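Local coordinates for uncharacterized protein (PDB 5IBZ) that is a putative cyclase, possibly with the arylformamidase activity generally assigned to its family, crystallised with acetylphosphate bound, at residues B[29-34]-B[275-280]; B[12-17]-B[271-276]. All blocks are in the same frame, centred on the assembly; numbering follows the deposited sequence.

Contact 1: B[29-34]-B[275-280]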
ATOM      1  N   ARG B  29     -16.273   7.688  24.185  1.00  9.19           N
ATOM      2  CA  ARG B  29     -17.003   8.216  23.032  1.00  8.73           C
ATOM      3  C   ARG B  29     -17.104   9.737  22.990  1.00  8.73           C
ATOM      4  O   ARG B  29     -17.392  10.310  21.938  1.00  8.95           O
ATOM      5  CB  ARG B  29     -18.403   7.598  22.973  1.00  9.16           C
ATOM      6  CG  ARG B  29     -18.363   6.083  22.940  1.00 10.15           C
ATOM      7  CD  ARG B  29     -19.718   5.488  22.827  1.00 11.73           C
ATOM      8  NE  ARG B  29     -20.270   5.602  21.481  1.00 11.24           N
ATOM      9  CZ  ARG B  29     -21.306   6.355  21.131  1.00 10.90           C
ATOM     10  NH1 ARG B  29     -21.927   7.151  22.001  1.00 13.84           N
ATOM     11  NH2 ARG B  29     -21.731   6.316  19.868  1.00 12.09           N
ATOM     12  N   GLY B  30     -16.915  10.408  24.115  1.00  9.30           N
ATOM     13  CA  GLY B  30     -16.943  11.864  24.108  1.00  9.24           C
ATOM     14  C   GLY B  30     -18.276  12.432  23.649  1.00  8.97           C
ATOM     15  O   GLY B  30     -19.358  11.927  24.007  1.00  9.63           O
ATOM     16  N   ALA B  31     -18.205  13.476  22.830  1.00  8.90           N
ATOM     17  CA  ALA B  31     -19.406  14.220  22.452  1.00  8.77           C
ATOM     18  C   ALA B  31     -20.331  13.429  21.539  1.00  8.33           C
ATOM     19  O   ALA B  31     -21.472  13.814  21.315  1.00  8.26           O
ATOM     20  CB  ALA B  31     -19.018  15.552  21.805  1.00  8.91           C
ATOM     21  N   ALA B  32     -19.868  12.294  21.039  1.00  8.10           N
ATOM     22  CA  ALA B  32     -20.789  11.391  20.355  1.00  7.78           C
ATOM     23  C   ALA B  32     -21.944  10.957  21.279  1.00  7.92           C
ATOM     24  O   ALA B  32     -23.040  10.610  20.811  1.00  8.96           O
ATOM     25  CB  ALA B  32     -20.031  10.183  19.816  1.00  8.13           C
ATOM     26  N   ASN B  33     -21.736  11.011  22.589  1.00  9.01           N
ATOM     27  CA  ASN B  33     -22.810  10.682  23.515  1.00  9.21           C
ATOM     28  C   ASN B  33     -23.983  11.672  23.513  1.00  9.66           C
ATOM     29  O   ASN B  33     -25.056  11.373  24.058  1.00  9.59           O
ATOM     30  CB  ASN B  33     -22.240  10.555  24.924  1.00  9.03           C
ATOM     31  CG  ASN B  33     -21.315   9.362  25.068  1.00 10.48           C
ATOM     32  OD1 ASN B  33     -21.620   8.251  24.619  1.00 11.86           O
ATOM     33  ND2 ASN B  33     -20.152   9.593  25.666  1.00  9.36           N
ATOM     34  N   TYR B  34     -23.797  12.838  22.894  1.00  8.44           N
ATOM     35  CA  TYR B  34     -24.889  13.777  22.698  1.00  8.51           C
ATOM     36  C   TYR B  34     -25.882  13.279  21.630  1.00  8.23           C
ATOM     37  O   TYR B  34     -27.008  13.758  21.592  1.00  8.46           O
ATOM     38  CB  TYR B  34     -24.381  15.149  22.285  1.00  9.68           C
ATOM     39  CG  TYR B  34     -23.659  15.968  23.330  1.00  9.05           C
ATOM     40  CD1 TYR B  34     -24.175  16.152  24.603  1.00  9.43           C
ATOM     41  CD2 TYR B  34     -22.469  16.615  23.009  1.00  9.16           C
ATOM     42  CE1 TYR B  34     -23.506  16.919  25.519  1.00  9.85           C
ATOM     43  CE2 TYR B  34     -21.798  17.391  23.917  1.00  9.93           C
ATOM     44  CZ  TYR B  34     -22.315  17.555  25.166  1.00 11.38           C
ATOM     45  OH  TYR B  34     -21.632  18.349  26.068  1.00 11.78           O
ATOM     46  N   LEU B 275     -12.799  18.726  24.981  1.00 10.03           N
ATOM     47  CA  LEU B 275     -14.249  18.521  24.816  1.00  9.11           C
ATOM     48  C   LEU B 275     -14.666  17.134  24.322  1.00  9.54           C
ATOM     49  O   LEU B 275     -15.831  16.733  24.486  1.00  9.25           O
ATOM     50  CB  LEU B 275     -14.816  19.563  23.844  1.00  8.78           C
ATOM     51  CG  LEU B 275     -14.610  21.036  24.188  1.00 12.53           C
ATOM     52  CD1 LEU B 275     -15.417  21.904  23.216  1.00 13.42           C
ATOM     53  CD2 LEU B 275     -14.977  21.340  25.619  1.00 15.05           C
ATOM     54  N   GLY B 276     -13.744  16.406  23.699  1.00  8.26           N
ATOM     55  CA  GLY B 276     -14.093  15.142  23.083  1.00  8.56           C
ATOM     56  C   GLY B 276     -15.035  15.332  21.895  1.00  7.75           C
ATOM     57  O   GLY B 276     -15.879  14.480  21.603  1.00  8.60           O
ATOM     58  N   VAL B 277     -14.867  16.443  21.186  1.00  7.69           N
ATOM     59  CA  VAL B 277     -15.652  16.764  19.987  1.00  7.48           C
ATOM     60  C   VAL B 277     -14.867  16.368  18.734  1.00  7.28           C
ATOM     61  O   VAL B 277     -13.698  16.691  18.609  1.00  8.63           O
ATOM     62  CB  VAL B 277     -15.999  18.264  19.990  1.00  8.79           C
ATOM     63  CG1 VAL B 277     -16.566  18.717  18.643  1.00  7.42           C
ATOM     64  CG2 VAL B 277     -17.007  18.573  21.113  1.00  9.85           C
ATOM     65  N   TYR B 278     -15.520  15.657  17.821  1.00  7.08           N
ATOM     66  CA  TYR B 278     -14.884  15.133  16.627  1.00  8.01           C
ATOM     67  C   TYR B 278     -14.703  16.218  15.579  1.00 10.00           C
ATOM     68  O   TYR B 278     -15.470  17.180  15.512  1.00  7.98           O
ATOM     69  CB  TYR B 278     -15.725  13.963  16.062  1.00  7.84           C
ATOM     70  CG  TYR B 278     -15.760  12.815  17.037  1.00  7.60           C
ATOM     71  CD1 TYR B 278     -16.642  12.824  18.111  1.00 10.44           C
ATOM     72  CD2 TYR B 278     -14.885  11.751  16.931  1.00  9.14           C
ATOM     73  CE1 TYR B 278     -16.649  11.810  19.041  1.00  9.22           C
ATOM     74  CE2 TYR B 278     -14.891  10.723  17.845  1.00  7.91           C
ATOM     75  CZ  TYR B 278     -15.765  10.760  18.920  1.00  7.33           C
ATOM     76  OH  TYR B 278     -15.780   9.728  19.854  1.00 10.61           O
ATOM     77  N   ILE B 279     -13.649  16.050  14.784  1.00  8.52           N
ATOM     78  CA  ILE B 279     -13.299  16.984  13.730  1.00  6.84           C
ATOM     79  C   ILE B 279     -13.414  16.322  12.367  1.00  8.28           C
ATOM     80  O   ILE B 279     -12.821  15.268  12.117  1.00  9.02           O
ATOM     81  CB  ILE B 279     -11.859  17.525  13.928  1.00  7.17           C
ATOM     82  CG1 ILE B 279     -11.782  18.388  15.199  1.00  8.33           C
ATOM     83  CG2 ILE B 279     -11.379  18.249  12.691  1.00  9.95           C
ATOM     84  CD1 ILE B 279     -10.424  18.921  15.514  1.00 10.06           C
ATOM     85  N   GLY B 280     -14.172  16.963  11.480  1.00  7.23           N
ATOM     86  CA  GLY B 280     -14.322  16.510  10.107  1.00  8.44           C
ATOM     87  C   GLY B 280     -13.635  17.461   9.147  1.00  6.65           C
ATOM     88  O   GLY B 280     -13.709  18.683   9.312  1.00  8.60           O
TER
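Tyr-278 reaches across to the 29-34 turn with the outer part of its ring, where CE1 lies 3.8 Å from CB of Ala-32 and the hydroxyl donates a hydrogen bond to the carbonyl of Arg-29 (OH to O, 2.7 Å). Its CG is anti to the carbonyl carbon (chi1 -64°), which starts the ring off beside the backbone N. The Arg-29 oxygen sits in the ring plane, at its edge. The hydroxyl stands 48° above the peptide plane, while the backbone N of Ala-32 comes to the same oxygen from the opposite face, so two donors grip it. A phenylalanine in place of Tyr-278 would keep the ring against Ala-32 but would probably leave the Arg-29 carbonyl with the Ala-32 amide and without its second, buried donor.

Ala-31 N gives a nearly straight hydrogen bond to Gly-276 O (2.8 Å, 169°), and beside it the CB of Ala-31 rests 3.7 Å from CG2 of Val-277. Gly-30 CA is 4.5 Å from Gly-276 CA. Both glycines have positive phi, and a CB on Gly-30 would clash with the Gly-276 carbonyl. Within the turn, Arg-29 NH1 donates to Asn-33 OD1, and the CB of Ala-32 lies over one face of the guanidinium, offset toward its rim.

Gly-276 follows helix 266-275, and the chain turns from it into strand 278-281, which lies between strands 244-247 and 113-115 of the large mixed sheet. The 3-10 turn 31-34, just ahead of helix 37-44, thus packs on a helix-to-strand connection; Phe-155 meets the Tyr-278 ring edge-to-face, and helix 233-239 lies against Val-277.

Contact 2: B[12-17]-B[271-276]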
ATOM      1  N   HIS B  12      -7.727  27.279  25.366  1.00 33.05           N
ATOM      2  CA  HIS B  12      -8.592  27.438  26.532  1.00 35.96           C
ATOM      3  C   HIS B  12      -8.120  26.521  27.653  1.00 38.48           C
ATOM      4  O   HIS B  12      -7.891  25.331  27.426  1.00 37.11           O
ATOM      5  CB  HIS B  12     -10.050  27.150  26.165  1.00 34.76           C
ATOM      6  CG  HIS B  12     -10.608  28.138  25.190  1.00 39.09           C
ATOM      7  ND1 HIS B  12     -11.075  29.378  25.574  1.00 42.48           N
ATOM      8  CD2 HIS B  12     -10.718  28.094  23.839  1.00 40.43           C
ATOM      9  CE1 HIS B  12     -11.472  30.046  24.504  1.00 45.01           C
ATOM     10  NE2 HIS B  12     -11.267  29.289  23.439  1.00 41.24           N
ATOM     11  N   PRO B  13      -7.951  27.076  28.868  1.00 39.43           N
ATOM     12  CA  PRO B  13      -7.464  26.198  29.933  1.00 35.73           C
ATOM     13  C   PRO B  13      -8.399  25.025  30.177  1.00 36.98           C
ATOM     14  O   PRO B  13      -9.609  25.194  30.305  1.00 36.39           O
ATOM     15  CB  PRO B  13      -7.411  27.118  31.156  1.00 38.65           C
ATOM     16  CG  PRO B  13      -7.306  28.500  30.598  1.00 38.32           C
ATOM     17  CD  PRO B  13      -8.084  28.476  29.321  1.00 37.92           C
ATOM     18  N   HIS B  14      -7.813  23.840  30.234  1.00 34.18           N
ATOM     19  CA  HIS B  14      -8.560  22.625  30.478  1.00 34.22           C
ATOM     20  C   HIS B  14      -9.533  22.744  31.643  1.00 30.84           C
ATOM     21  O   HIS B  14     -10.687  22.359  31.519  1.00 29.81           O
ATOM     22  CB  HIS B  14      -7.610  21.463  30.758  1.00 38.33           C
ATOM     23  CG  HIS B  14      -8.322  20.190  31.084  1.00 38.70           C
ATOM     24  ND1 HIS B  14      -8.598  19.798  32.377  1.00 39.40           N
ATOM     25  CD2 HIS B  14      -8.841  19.235  30.281  1.00 30.15           C
ATOM     26  CE1 HIS B  14      -9.243  18.647  32.356  1.00 35.64           C
ATOM     27  NE2 HIS B  14      -9.402  18.283  31.095  1.00 36.19           N
ATOM     28  N   GLU B  15      -9.071  23.271  32.768  1.00 34.13           N
ATOM     29  CA  GLU B  15      -9.873  23.226  33.993  1.00 40.73           C
ATOM     30  C   GLU B  15     -11.123  24.091  33.861  1.00 43.46           C
ATOM     31  O   GLU B  15     -12.154  23.797  34.461  1.00 37.53           O
ATOM     32  CB  GLU B  15      -9.042  23.662  35.206  1.00 45.04           C
ATOM     33  CG  GLU B  15      -7.850  22.738  35.513  1.00 44.79           C
ATOM     34  CD  GLU B  15      -8.234  21.269  35.597  1.00 48.12           C
ATOM     35  OE1 GLU B  15      -9.366  20.970  36.040  1.00 53.59           O
ATOM     36  OE2 GLU B  15      -7.405  20.411  35.214  1.00 42.71           O
ATOM     37  N   LYS B  16     -11.038  25.149  33.063  1.00 45.43           N
ATOM     38  CA  LYS B  16     -12.199  26.006  32.846  1.00 47.59           C
ATOM     39  C   LYS B  16     -13.165  25.410  31.819  1.00 45.43           C
ATOM     40  O   LYS B  16     -14.365  25.701  31.859  1.00 48.33           O
ATOM     41  CB  LYS B  16     -11.761  27.404  32.388  1.00 50.57           C
ATOM     42  N   LEU B  17     -12.660  24.579  30.904  1.00 30.67           N
ATOM     43  CA  LEU B  17     -13.486  24.133  29.782  1.00 21.10           C
ATOM     44  C   LEU B  17     -13.152  22.734  29.286  1.00 16.51           C
ATOM     45  O   LEU B  17     -12.339  22.555  28.377  1.00 17.80           O
ATOM     46  CB  LEU B  17     -13.352  25.123  28.622  1.00 20.65           C
ATOM     47  CG  LEU B  17     -14.339  24.965  27.470  1.00 29.86           C
ATOM     48  CD1 LEU B  17     -15.746  25.298  27.906  1.00 29.72           C
ATOM     49  CD2 LEU B  17     -13.905  25.866  26.338  1.00 35.72           C
ATOM     50  N   LEU B 271     -10.730  20.920  21.087  1.00  9.36           N
ATOM     51  CA  LEU B 271     -11.859  20.099  20.671  1.00  9.04           C
ATOM     52  C   LEU B 271     -11.634  18.620  20.959  1.00  9.42           C
ATOM     53  O   LEU B 271     -12.466  17.964  21.585  1.00  9.22           O
ATOM     54  CB  LEU B 271     -12.159  20.279  19.191  1.00 11.72           C
ATOM     55  CG  LEU B 271     -12.724  21.646  18.804  1.00 11.60           C
ATOM     56  CD1 LEU B 271     -13.083  21.636  17.314  1.00 10.24           C
ATOM     57  CD2 LEU B 271     -13.905  22.086  19.636  1.00 13.57           C
ATOM     58  N   LEU B 272     -10.509  18.079  20.506  1.00  9.81           N
ATOM     59  CA  LEU B 272     -10.297  16.635  20.638  1.00 10.69           C
ATOM     60  C   LEU B 272     -10.039  16.190  22.068  1.00 11.15           C
ATOM     61  O   LEU B 272     -10.722  15.303  22.571  1.00 12.61           O
ATOM     62  CB  LEU B 272      -9.135  16.202  19.750  1.00  9.01           C
ATOM     63  CG  LEU B 272      -9.424  16.388  18.247  1.00  8.48           C
ATOM     64  CD1 LEU B 272      -8.156  16.162  17.460  1.00 12.23           C
ATOM     65  CD2 LEU B 272     -10.536  15.505  17.716  1.00 10.79           C
ATOM     66  N   ARG B 273      -9.069  16.816  22.723  1.00  9.02           N
ATOM     67  CA  ARG B 273      -8.721  16.443  24.090  1.00  8.84           C
ATOM     68  C   ARG B 273      -9.676  16.970  25.152  1.00 10.48           C
ATOM     69  O   ARG B 273     -10.118  16.210  26.009  1.00 11.03           O
ATOM     70  CB  ARG B 273      -7.306  16.912  24.425  1.00 10.54           C
ATOM     71  CG  ARG B 273      -6.914  16.650  25.861  1.00 13.69           C
ATOM     72  CD  ARG B 273      -5.641  17.345  26.173  1.00 14.03           C
ATOM     73  NE  ARG B 273      -5.078  16.972  27.454  1.00 19.16           N
ATOM     74  CZ  ARG B 273      -5.267  17.612  28.597  1.00 21.80           C
ATOM     75  NH1 ARG B 273      -6.082  18.661  28.663  1.00 30.74           N
ATOM     76  NH2 ARG B 273      -4.651  17.190  29.700  1.00 20.29           N
ATOM     77  N   ASP B 274      -9.961  18.267  25.142  1.00 10.28           N
ATOM     78  CA  ASP B 274     -10.694  18.832  26.259  1.00  9.35           C
ATOM     79  C   ASP B 274     -12.200  18.530  26.156  1.00  9.65           C
ATOM     80  O   ASP B 274     -12.818  18.145  27.156  1.00 11.52           O
ATOM     81  CB  ASP B 274     -10.437  20.342  26.345  1.00 10.83           C
ATOM     82  CG  ASP B 274      -8.982  20.676  26.641  1.00 16.94           C
ATOM     83  OD1 ASP B 274      -8.324  19.883  27.330  1.00 16.60           O
ATOM     84  OD2 ASP B 274      -8.496  21.732  26.184  1.00 17.10           O
ATOM     85  N   LEU B 275     -12.799  18.726  24.981  1.00 10.03           N
ATOM     86  CA  LEU B 275     -14.249  18.521  24.816  1.00  9.11           C
ATOM     87  C   LEU B 275     -14.666  17.134  24.322  1.00  9.54           C
ATOM     88  O   LEU B 275     -15.831  16.733  24.486  1.00  9.25           O
ATOM     89  CB  LEU B 275     -14.816  19.563  23.844  1.00  8.78           C
ATOM     90  CG  LEU B 275     -14.610  21.036  24.188  1.00 12.53           C
ATOM     91  CD1 LEU B 275     -15.417  21.904  23.216  1.00 13.42           C
ATOM     92  CD2 LEU B 275     -14.977  21.340  25.619  1.00 15.05           C
ATOM     93  N   GLY B 276     -13.744  16.406  23.699  1.00  8.26           N
ATOM     94  CA  GLY B 276     -14.093  15.142  23.083  1.00  8.56           C
ATOM     95  C   GLY B 276     -15.035  15.332  21.895  1.00  7.75           C
ATOM     96  O   GLY B 276     -15.879  14.480  21.603  1.00  8.60           O
TER
HETATM   97  O   HOH W   1     -10.886  23.820  26.153  1.00 27.85           O
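His-14 presents the CD2 corner of its imidazole to the paired side chains of Arg-273 and Asp-274. Its CG is anti to the backbone N (chi1 177°), and CD2 comes 3.1 Å from Asp-274 OD1, which lies at the ring edge near its plane. Arg-273 crosses the histidine at about a right angle: NH1 is 3.2 Å from CD2, and the guanidinium and ring planes are 69° apart. The carboxylate is turned similarly, its plane 63° from the imidazole's. Arg-273 and Asp-274 are joined by a salt bridge, Arg-273 NH1 meeting Asp-274 OD1 at 2.9 Å nearly along its C-O axis. Tyr-122 adds a cation-pi contact to Arg-273, while Asn-270 ND2 bonds Asp-274 OD2. The carboxylate would tend to stabilise a protonated imidazole and the guanidinium to oppose it, so their net effect on His-14 is uncertain.

This is the last part of helix 266-275, which widens into a pi-type turn over 271-275; Gly-276, with positive phi, is the first residue beyond helical geometry. The N-terminal segment 12-17 lies alongside as a loop with a short helical bend. On the other side of His-14, ND1 donates to Glu-15 OE2 at 3.1 Å, a His-carboxylate bond that probably helps fix the ring's rotation, though both residues touch a crystal neighbour, and Trp-20 meets the ring edge-to-face.

A water donates to both Leu-17 O (2.9 Å) and Asp-274 OD2 (3.2 Å), bridging segments that have no direct hydrogen bond. Leu-17 and Leu-275 cross obliquely, Leu-17 CG lying 4.1 Å from Leu-275 CD2, and helix 233-239 touches both leucines through Val-234 and His-238.

The centres of contacts 1 and 2 are about 12 Å apart, on the same side of the chain's centre, and both use Leu-275 and Gly-276. In chain order, 12-17 comes first, then 29-34; more than 230 residues later 271-276 and 275-280 overlap and carry the chain from the end of helix 266-275 into strand 278-281 of the mixed sheet. The N-terminal region therefore packs on one helix-to-strand junction at two points, contact 2 on the helix and contact 1 on the connection and the strand's start. Within the junction, Val-277 N probably bonds Leu-271 O, and Ile-279 packs on Leu-271 and Leu-272. Helix 266-275 also carries His-268 of the acetylphosphate pocket.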